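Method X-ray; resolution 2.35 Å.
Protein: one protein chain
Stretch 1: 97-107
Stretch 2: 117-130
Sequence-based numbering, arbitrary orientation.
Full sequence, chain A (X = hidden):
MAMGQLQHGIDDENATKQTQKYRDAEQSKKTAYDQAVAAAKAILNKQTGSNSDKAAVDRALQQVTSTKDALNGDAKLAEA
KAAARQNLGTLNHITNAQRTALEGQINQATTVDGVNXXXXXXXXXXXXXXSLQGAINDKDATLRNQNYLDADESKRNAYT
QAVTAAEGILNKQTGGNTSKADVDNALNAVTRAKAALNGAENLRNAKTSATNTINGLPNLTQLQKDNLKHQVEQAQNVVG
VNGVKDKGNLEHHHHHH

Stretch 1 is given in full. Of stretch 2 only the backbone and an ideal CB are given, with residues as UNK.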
ATOM      1  N   ALA A  97      -1.888 -17.454 -19.601  1.00 15.92           N
ATOM      2  CA  ALA A  97      -2.817 -16.392 -19.967  1.00 16.15           C
ATOM      3  C   ALA A  97      -2.907 -15.363 -18.851  1.00 16.32           C
ATOM      4  O   ALA A  97      -2.963 -14.158 -19.107  1.00 16.36           O
ATOM      5  CB  ALA A  97      -4.197 -16.973 -20.254  1.00 16.14           C
ATOM      6  N   GLN A  98      -2.925 -15.844 -17.611  1.00 16.47           N
ATOM      7  CA  GLN A  98      -3.010 -14.954 -16.463  1.00 16.74           C
ATOM      8  C   GLN A  98      -1.711 -14.176 -16.347  1.00 16.95           C
ATOM      9  O   GLN A  98      -1.718 -12.985 -16.035  1.00 16.93           O
ATOM     10  CB  GLN A  98      -3.249 -15.748 -15.173  1.00 16.72           C
ATOM     11  CG  GLN A  98      -4.522 -16.574 -15.170  1.00 16.66           C
ATOM     12  CD  GLN A  98      -4.748 -17.306 -13.856  1.00 16.65           C
ATOM     13  OE1 GLN A  98      -3.850 -17.968 -13.338  1.00 16.42           O
ATOM     14  NE2 GLN A  98      -5.958 -17.199 -13.317  1.00 16.67           N
ATOM     15  N   ARG A  99      -0.596 -14.852 -16.606  1.00 17.15           N
ATOM     16  CA  ARG A  99       0.714 -14.223 -16.523  1.00 17.31           C
ATOM     17  C   ARG A  99       0.883 -13.078 -17.521  1.00 17.33           C
ATOM     18  O   ARG A  99       1.352 -11.998 -17.150  1.00 17.23           O
ATOM     19  CB  ARG A  99       1.812 -15.265 -16.746  1.00 17.57           C
ATOM     20  CG  ARG A  99       3.228 -14.745 -16.513  1.00 18.10           C
ATOM     21  CD  ARG A  99       4.274 -15.810 -16.842  1.00 18.49           C
ATOM     22  NE  ARG A  99       4.114 -17.024 -16.047  1.00 18.88           N
ATOM     23  CZ  ARG A  99       4.346 -17.106 -14.740  1.00 19.05           C
ATOM     24  NH1 ARG A  99       4.772 -16.044 -14.069  1.00 19.20           N
ATOM     25  NH2 ARG A  99       4.156 -18.251 -14.100  1.00 19.24           N
ATOM     26  N   THR A 100       0.505 -13.310 -18.778  1.00 17.32           N
ATOM     27  CA  THR A 100       0.638 -12.284 -19.813  1.00 17.47           C
ATOM     28  C   THR A 100      -0.285 -11.102 -19.560  1.00 17.42           C
ATOM     29  O   THR A 100       0.046  -9.969 -19.909  1.00 17.44           O
ATOM     30  CB  THR A 100       0.344 -12.852 -21.219  1.00 17.63           C
ATOM     31  OG1 THR A 100      -1.065 -13.057 -21.381  1.00 18.15           O
ATOM     32  CG2 THR A 100       1.062 -14.172 -21.409  1.00 17.64           C
ATOM     33  N   ALA A 101      -1.445 -11.360 -18.964  1.00 17.40           N
ATOM     34  CA  ALA A 101      -2.391 -10.287 -18.668  1.00 17.50           C
ATOM     35  C   ALA A 101      -1.781  -9.396 -17.592  1.00 17.56           C
ATOM     36  O   ALA A 101      -1.814  -8.169 -17.693  1.00 17.61           O
ATOM     37  CB  ALA A 101      -3.721 -10.861 -18.187  1.00 17.35           C
ATOM     38  N   LEU A 102      -1.225 -10.025 -16.563  1.00 17.60           N
ATOM     39  CA  LEU A 102      -0.583  -9.300 -15.474  1.00 17.67           C
ATOM     40  C   LEU A 102       0.615  -8.531 -16.034  1.00 17.76           C
ATOM     41  O   LEU A 102       0.813  -7.355 -15.732  1.00 17.77           O
ATOM     42  CB  LEU A 102      -0.106 -10.283 -14.404  1.00 17.56           C
ATOM     43  CG  LEU A 102      -1.004 -10.625 -13.207  1.00 17.62           C
ATOM     44  CD1 LEU A 102      -2.367  -9.958 -13.327  1.00 17.56           C
ATOM     45  CD2 LEU A 102      -1.130 -12.139 -13.103  1.00 17.53           C
ATOM     46  N   GLU A 103       1.414  -9.214 -16.845  1.00 17.89           N
ATOM     47  CA  GLU A 103       2.592  -8.613 -17.461  1.00 17.94           C
ATOM     48  C   GLU A 103       2.138  -7.414 -18.281  1.00 17.97           C
ATOM     49  O   GLU A 103       2.836  -6.402 -18.365  1.00 18.10           O
ATOM     50  CB  GLU A 103       3.285  -9.640 -18.364  1.00 17.98           C
ATOM     51  CG  GLU A 103       4.506  -9.125 -19.111  1.00 18.05           C
ATOM     52  CD  GLU A 103       5.663  -8.791 -18.196  1.00 18.22           C
ATOM     53  OE1 GLU A 103       5.596  -9.148 -17.003  1.00 18.53           O
ATOM     54  OE2 GLU A 103       6.644  -8.181 -18.672  1.00 18.34           O
ATOM     55  N   GLY A 104       0.959  -7.532 -18.880  1.00 17.93           N
ATOM     56  CA  GLY A 104       0.431  -6.447 -19.682  1.00 17.91           C
ATOM     57  C   GLY A 104      -0.017  -5.281 -18.826  1.00 17.91           C
ATOM     58  O   GLY A 104       0.251  -4.125 -19.149  1.00 18.06           O
ATOM     59  N   GLN A 105      -0.702  -5.585 -17.729  1.00 17.81           N
ATOM     60  CA  GLN A 105      -1.178  -4.543 -16.826  1.00 17.78           C
ATOM     61  C   GLN A 105       0.011  -3.824 -16.198  1.00 17.73           C
ATOM     62  O   GLN A 105      -0.069  -2.639 -15.886  1.00 17.59           O
ATOM     63  CB  GLN A 105      -2.073  -5.144 -15.736  1.00 17.78           C
ATOM     64  CG  GLN A 105      -3.317  -5.828 -16.290  1.00 17.93           C
ATOM     65  CD  GLN A 105      -4.199  -6.428 -15.211  1.00 17.96           C
ATOM     66  OE1 GLN A 105      -3.750  -7.246 -14.406  1.00 17.96           O
ATOM     67  NE2 GLN A 105      -5.465  -6.025 -15.194  1.00 17.95           N
ATOM     68  N   ILE A 106       1.111  -4.547 -16.015  1.00 17.75           N
ATOM     69  CA  ILE A 106       2.320  -3.956 -15.445  1.00 17.83           C
ATOM     70  C   ILE A 106       2.882  -2.952 -16.447  1.00 18.05           C
ATOM     71  O   ILE A 106       3.236  -1.829 -16.092  1.00 18.03           O
ATOM     72  CB  ILE A 106       3.396  -5.032 -15.166  1.00 17.65           C
ATOM     73  CG1 ILE A 106       2.998  -5.870 -13.950  1.00 17.54           C
ATOM     74  CG2 ILE A 106       4.749  -4.369 -14.961  1.00 17.59           C
ATOM     75  CD1 ILE A 106       4.003  -6.961 -13.600  1.00 17.34           C
ATOM     76  N   ASN A 107       2.960  -3.364 -17.709  1.00 18.32           N
ATOM     77  CA  ASN A 107       3.484  -2.495 -18.754  1.00 18.68           C
ATOM     78  C   ASN A 107       2.570  -1.300 -19.008  1.00 18.81           C
ATOM     79  O   ASN A 107       3.035  -0.219 -19.371  1.00 18.95           O
ATOM     80  CB  ASN A 107       3.677  -3.279 -20.059  1.00 18.72           C
ATOM     81  CG  ASN A 107       4.661  -4.429 -19.912  1.00 18.91           C
ATOM     82  OD1 ASN A 107       5.616  -4.351 -19.139  1.00 19.02           O
ATOM     83  ND2 ASN A 107       4.442  -5.497 -20.669  1.00 19.06           N
ATOM     84  N   UNK A 117      -0.269  -2.035  -7.176  1.00 18.19           N
ATOM     85  CA  UNK A 117      -1.617  -2.583  -7.096  1.00 18.14           C
ATOM     86  C   UNK A 117      -1.692  -3.817  -7.988  1.00 18.13           C
ATOM     87  O   UNK A 117      -2.349  -4.805  -7.648  1.00 18.06           O
ATOM     88  CB  UNK A 117      -2.663  -1.544  -7.505  1.00 18.14           C
ATOM     89  N   UNK A 118      -1.018  -3.753  -9.133  1.00 18.07           N
ATOM     90  CA  UNK A 118      -1.000  -4.870 -10.066  1.00 17.87           C
ATOM     91  C   UNK A 118      -0.155  -5.981  -9.472  1.00 17.83           C
ATOM     92  O   UNK A 118      -0.460  -7.161  -9.643  1.00 17.91           O
ATOM     93  CB  UNK A 118      -0.464  -4.445 -11.435  1.00 17.87           C
ATOM     94  N   UNK A 119       0.906  -5.605  -8.768  1.00 17.65           N
ATOM     95  CA  UNK A 119       1.769  -6.597  -8.147  1.00 17.50           C
ATOM     96  C   UNK A 119       0.997  -7.290  -7.035  1.00 17.45           C
ATOM     97  O   UNK A 119       1.180  -8.481  -6.783  1.00 17.50           O
ATOM     98  CB  UNK A 119       3.050  -5.957  -7.609  1.00 17.50           C
ATOM     99  N   UNK A 120       0.127  -6.526  -6.379  1.00 17.22           N
ATOM    100  CA  UNK A 120      -0.681  -7.047  -5.285  1.00 16.99           C
ATOM    101  C   UNK A 120      -1.725  -8.042  -5.777  1.00 16.79           C
ATOM    102  O   UNK A 120      -1.903  -9.104  -5.182  1.00 16.95           O
ATOM    103  CB  UNK A 120      -1.365  -5.898  -4.542  1.00 16.99           C
ATOM    104  N   UNK A 121      -2.414  -7.703  -6.862  1.00 16.51           N
ATOM    105  CA  UNK A 121      -3.429  -8.589  -7.421  1.00 16.34           C
ATOM    106  C   UNK A 121      -2.797  -9.877  -7.946  1.00 16.23           C
ATOM    107  O   UNK A 121      -3.399 -10.946  -7.864  1.00 16.14           O
ATOM    108  CB  UNK A 121      -4.197  -7.882  -8.540  1.00 16.34           C
ATOM    109  N   UNK A 122      -1.586  -9.768  -8.485  1.00 16.17           N
ATOM    110  CA  UNK A 122      -0.875 -10.924  -9.023  1.00 16.01           C
ATOM    111  C   UNK A 122      -0.580 -11.955  -7.932  1.00 15.99           C
ATOM    112  O   UNK A 122      -0.722 -13.161  -8.146  1.00 16.00           O
ATOM    113  CB  UNK A 122       0.428 -10.479  -9.690  1.00 16.01           C
ATOM    114  N   UNK A 123      -0.162 -11.477  -6.761  1.00 15.95           N
ATOM    115  CA  UNK A 123       0.138 -12.368  -5.648  1.00 15.94           C
ATOM    116  C   UNK A 123      -1.137 -12.991  -5.097  1.00 15.86           C
ATOM    117  O   UNK A 123      -1.157 -14.160  -4.734  1.00 15.87           O
ATOM    118  CB  UNK A 123       0.880 -11.614  -4.543  1.00 15.94           C
ATOM    119  N   UNK A 124      -2.196 -12.193  -5.026  1.00 15.85           N
ATOM    120  CA  UNK A 124      -3.480 -12.682  -4.531  1.00 15.80           C
ATOM    121  C   UNK A 124      -4.022 -13.781  -5.455  1.00 15.72           C
ATOM    122  O   UNK A 124      -4.428 -14.854  -4.995  1.00 15.69           O
ATOM    123  CB  UNK A 124      -4.484 -11.533  -4.420  1.00 15.80           C
ATOM    124  N   UNK A 125      -4.024 -13.508  -6.757  1.00 15.54           N
ATOM    125  CA  UNK A 125      -4.515 -14.464  -7.747  1.00 15.52           C
ATOM    126  C   UNK A 125      -3.710 -15.755  -7.662  1.00 15.60           C
ATOM    127  O   UNK A 125      -4.271 -16.846  -7.643  1.00 15.55           O
ATOM    128  CB  UNK A 125      -4.438 -13.876  -9.157  1.00 15.52           C
ATOM    129  N   UNK A 126      -2.389 -15.626  -7.606  1.00 15.68           N
ATOM    130  CA  UNK A 126      -1.514 -16.789  -7.509  1.00 15.86           C
ATOM    131  C   UNK A 126      -1.827 -17.556  -6.228  1.00 16.08           C
ATOM    132  O   UNK A 126      -1.815 -18.786  -6.207  1.00 15.98           O
ATOM    133  CB  UNK A 126      -0.043 -16.370  -7.543  1.00 15.86           C
ATOM    134  N   UNK A 127      -2.095 -16.819  -5.153  1.00 16.33           N
ATOM    135  CA  UNK A 127      -2.410 -17.458  -3.889  1.00 16.67           C
ATOM    136  C   UNK A 127      -3.674 -18.288  -4.008  1.00 16.94           C
ATOM    137  O   UNK A 127      -3.755 -19.395  -3.485  1.00 16.75           O
ATOM    138  CB  UNK A 127      -2.562 -16.413  -2.782  1.00 16.67           C
ATOM    139  N   UNK A 128      -4.667 -17.746  -4.705  1.00 17.33           N
ATOM    140  CA  UNK A 128      -5.936 -18.437  -4.900  1.00 17.82           C
ATOM    141  C   UNK A 128      -5.749 -19.665  -5.785  1.00 18.27           C
ATOM    142  O   UNK A 128      -6.307 -20.730  -5.509  1.00 18.38           O
ATOM    143  CB  UNK A 128      -6.972 -17.493  -5.514  1.00 17.82           C
ATOM    144  N   UNK A 129      -4.966 -19.514  -6.849  1.00 18.89           N
ATOM    145  CA  UNK A 129      -4.689 -20.623  -7.755  1.00 19.50           C
ATOM    146  C   UNK A 129      -4.013 -21.730  -6.955  1.00 19.33           C
ATOM    147  O   UNK A 129      -4.313 -22.908  -7.131  1.00 19.34           O
ATOM    148  CB  UNK A 129      -3.817 -20.179  -8.931  1.00 19.50           C
ATOM    149  N   UNK A 130      -3.105 -21.336  -6.069  1.00 19.07           N
ATOM    150  CA  UNK A 130      -2.387 -22.286  -5.232  1.00 18.89           C
ATOM    151  C   UNK A 130      -3.378 -23.062  -4.373  1.00 18.74           C
ATOM    152  O   UNK A 130      -3.241 -24.271  -4.180  1.00 18.78           O
ATOM    153  CB  UNK A 130      -1.356 -21.570  -4.356  1.00 18.89           C
TER

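Two helices lie nearly antiparallel, their axes 9.7 Å apart at closest approach and their N-to-C directions 167° apart.

Position 117 has nothing of stretch 1 near its CB, and any helix-tolerant residue would do; it is Thr117. Position 118 is different. Its CB points toward stretch 1, 4.5 Å from Ile106 CG1, 4.6 Å from Gln105 CB and 5.3 Å from Leu102 O. A medium apolar side chain suits this gap, and valine, isoleucine or leucine are all plausible. The residue is Val118, with chi1 t; its CG1 lies 3.6 Å from Ile106 CG1 and 4.0 Å from Gln105 CB, filling the space between these side chains.

Position 119 points away and could carry a long polar chain; it is Lys119. At 120, out of reach, small or polar residues serve equally, and the residue is Thr120.

Position 121 points toward stretch 1, but no atom there comes within 5.5 Å of its CB. A polar group could use this room, especially through water, since Gln105 offers an amide on the same side. The residue is Asn121, and one water joins the helices: it donates to Gln105 OE1 at 2.6 Å and accepts from Asn121 ND2 at 3.3 Å.

At 122 the backbones are close, with CA 6.7 Å from Leu102 CA, and the CB already lies 3.8 Å from Leu102 CG. A small residue is favoured: alanine, perhaps glycine or serine. Ala122 places its methyl group against the leucine.

Positions 123 and 124 are out of reach, and polar residues are reasonable there. They are Asn123 and Thr124, whose OG1 donates to Thr120 O at 3.1 Å, within its own helix.

Position 125 points toward stretch 1, with its CB 5.4 Å from Leu102 CD2, leaving space for a larger apolar chain such as leucine or methionine. Leu125 brings CD2 to 4.3 Å from Leu102 CD2 and 3.7 Å from Gln98 NE2.

Position 126 points sideways and allows many polar choices; it is Asp126. Positions 127 and 128, out of reach, set no demand from stretch 1; they are Gly127 and Ala128.

At 129 the CB points toward stretch 1, 4.9 Å from Gln98 OE1. A long, flexible chain, apolar or amide-bearing, could lie along the glutamine. The residue is Met129, modelled as selenomethionine; all three chi angles are m, and CE reaches 3.4 Å from Gln98 OE1. At 130, out of reach, many polar residues would do; it is Asn130.

Stretch 2, residues 117-130: TVKTNANTLDGAMN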
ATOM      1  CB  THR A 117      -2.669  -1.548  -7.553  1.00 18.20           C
ATOM      2  OG1 THR A 117      -2.868  -0.581  -6.513  1.00 18.34           O
ATOM      3  CG2 THR A 117      -3.996  -2.226  -7.881  1.00 18.19           C
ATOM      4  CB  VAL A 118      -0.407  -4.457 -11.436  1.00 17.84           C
ATOM      5  CG1 VAL A 118      -0.193  -5.691 -12.302  1.00 17.79           C
ATOM      6  CG2 VAL A 118      -1.343  -3.489 -12.138  1.00 17.70           C
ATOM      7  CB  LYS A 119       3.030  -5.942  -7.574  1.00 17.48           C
ATOM      8  CG  LYS A 119       3.977  -6.929  -6.901  1.00 17.47           C
ATOM      9  CD  LYS A 119       5.360  -6.336  -6.629  1.00 17.64           C
ATOM     10  CE  LYS A 119       5.343  -5.247  -5.568  1.00 17.65           C
ATOM     11  NZ  LYS A 119       6.729  -4.778  -5.262  1.00 17.74           N
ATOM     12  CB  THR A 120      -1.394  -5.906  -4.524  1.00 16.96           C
ATOM     13  OG1 THR A 120      -0.426  -5.118  -3.817  1.00 16.87           O
ATOM     14  CG2 THR A 120      -2.404  -6.478  -3.540  1.00 16.99           C
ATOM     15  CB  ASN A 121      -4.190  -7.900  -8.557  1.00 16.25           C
ATOM     16  CG  ASN A 121      -4.966  -6.697  -8.089  1.00 16.29           C
ATOM     17  OD1 ASN A 121      -5.161  -6.500  -6.886  1.00 16.20           O
ATOM     18  ND2 ASN A 121      -5.429  -5.883  -9.037  1.00 16.16           N
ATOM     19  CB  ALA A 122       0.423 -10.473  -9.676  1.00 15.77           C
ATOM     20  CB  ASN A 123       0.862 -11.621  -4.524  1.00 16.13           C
ATOM     21  CG  ASN A 123       2.259 -11.196  -4.913  1.00 16.18           C
ATOM     22  OD1 ASN A 123       2.449 -10.187  -5.583  1.00 16.54           O
ATOM     23  ND2 ASN A 123       3.249 -11.976  -4.496  1.00 16.28           N
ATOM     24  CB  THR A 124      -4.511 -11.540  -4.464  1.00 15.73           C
ATOM     25  OG1 THR A 124      -4.070 -10.545  -3.532  1.00 15.68           O
ATOM     26  CG2 THR A 124      -5.863 -12.069  -4.031  1.00 15.77           C
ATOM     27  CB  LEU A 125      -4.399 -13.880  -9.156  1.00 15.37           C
ATOM     28  CG  LEU A 125      -4.982 -14.749 -10.271  1.00 15.45           C
ATOM     29  CD1 LEU A 125      -6.500 -14.818 -10.133  1.00 15.30           C
ATOM     30  CD2 LEU A 125      -4.588 -14.172 -11.623  1.00 15.34           C
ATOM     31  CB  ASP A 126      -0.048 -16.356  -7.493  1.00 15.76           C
ATOM     32  CG  ASP A 126       0.907 -17.533  -7.551  1.00 15.69           C
ATOM     33  OD1 ASP A 126       0.988 -18.180  -8.617  1.00 15.62           O
ATOM     34  OD2 ASP A 126       1.568 -17.821  -6.531  1.00 15.60           O
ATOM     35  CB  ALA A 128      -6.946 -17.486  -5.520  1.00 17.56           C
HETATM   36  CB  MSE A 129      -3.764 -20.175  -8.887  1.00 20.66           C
HETATM   37  CG  MSE A 129      -4.423 -19.291  -9.931  1.00 22.31           C
HETATM   38 SE   MSE A 129      -5.734 -20.249 -10.979  1.00 25.26          SE
HETATM   39  CE  MSE A 129      -4.547 -21.083 -12.256  1.00 24.08           C
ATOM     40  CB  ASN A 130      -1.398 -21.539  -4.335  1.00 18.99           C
ATOM     41  CG  ASN A 130      -0.522 -22.475  -3.522  1.00 19.00           C
ATOM     42  OD1 ASN A 130      -0.459 -22.377  -2.300  1.00 19.27           O
ATOM     43  ND2 ASN A 130       0.164 -23.386  -4.200  1.00 18.87           N
TER
HETATM   44  O   HOH W   1      -4.496  -6.078 -12.160  1.00 28.76           O
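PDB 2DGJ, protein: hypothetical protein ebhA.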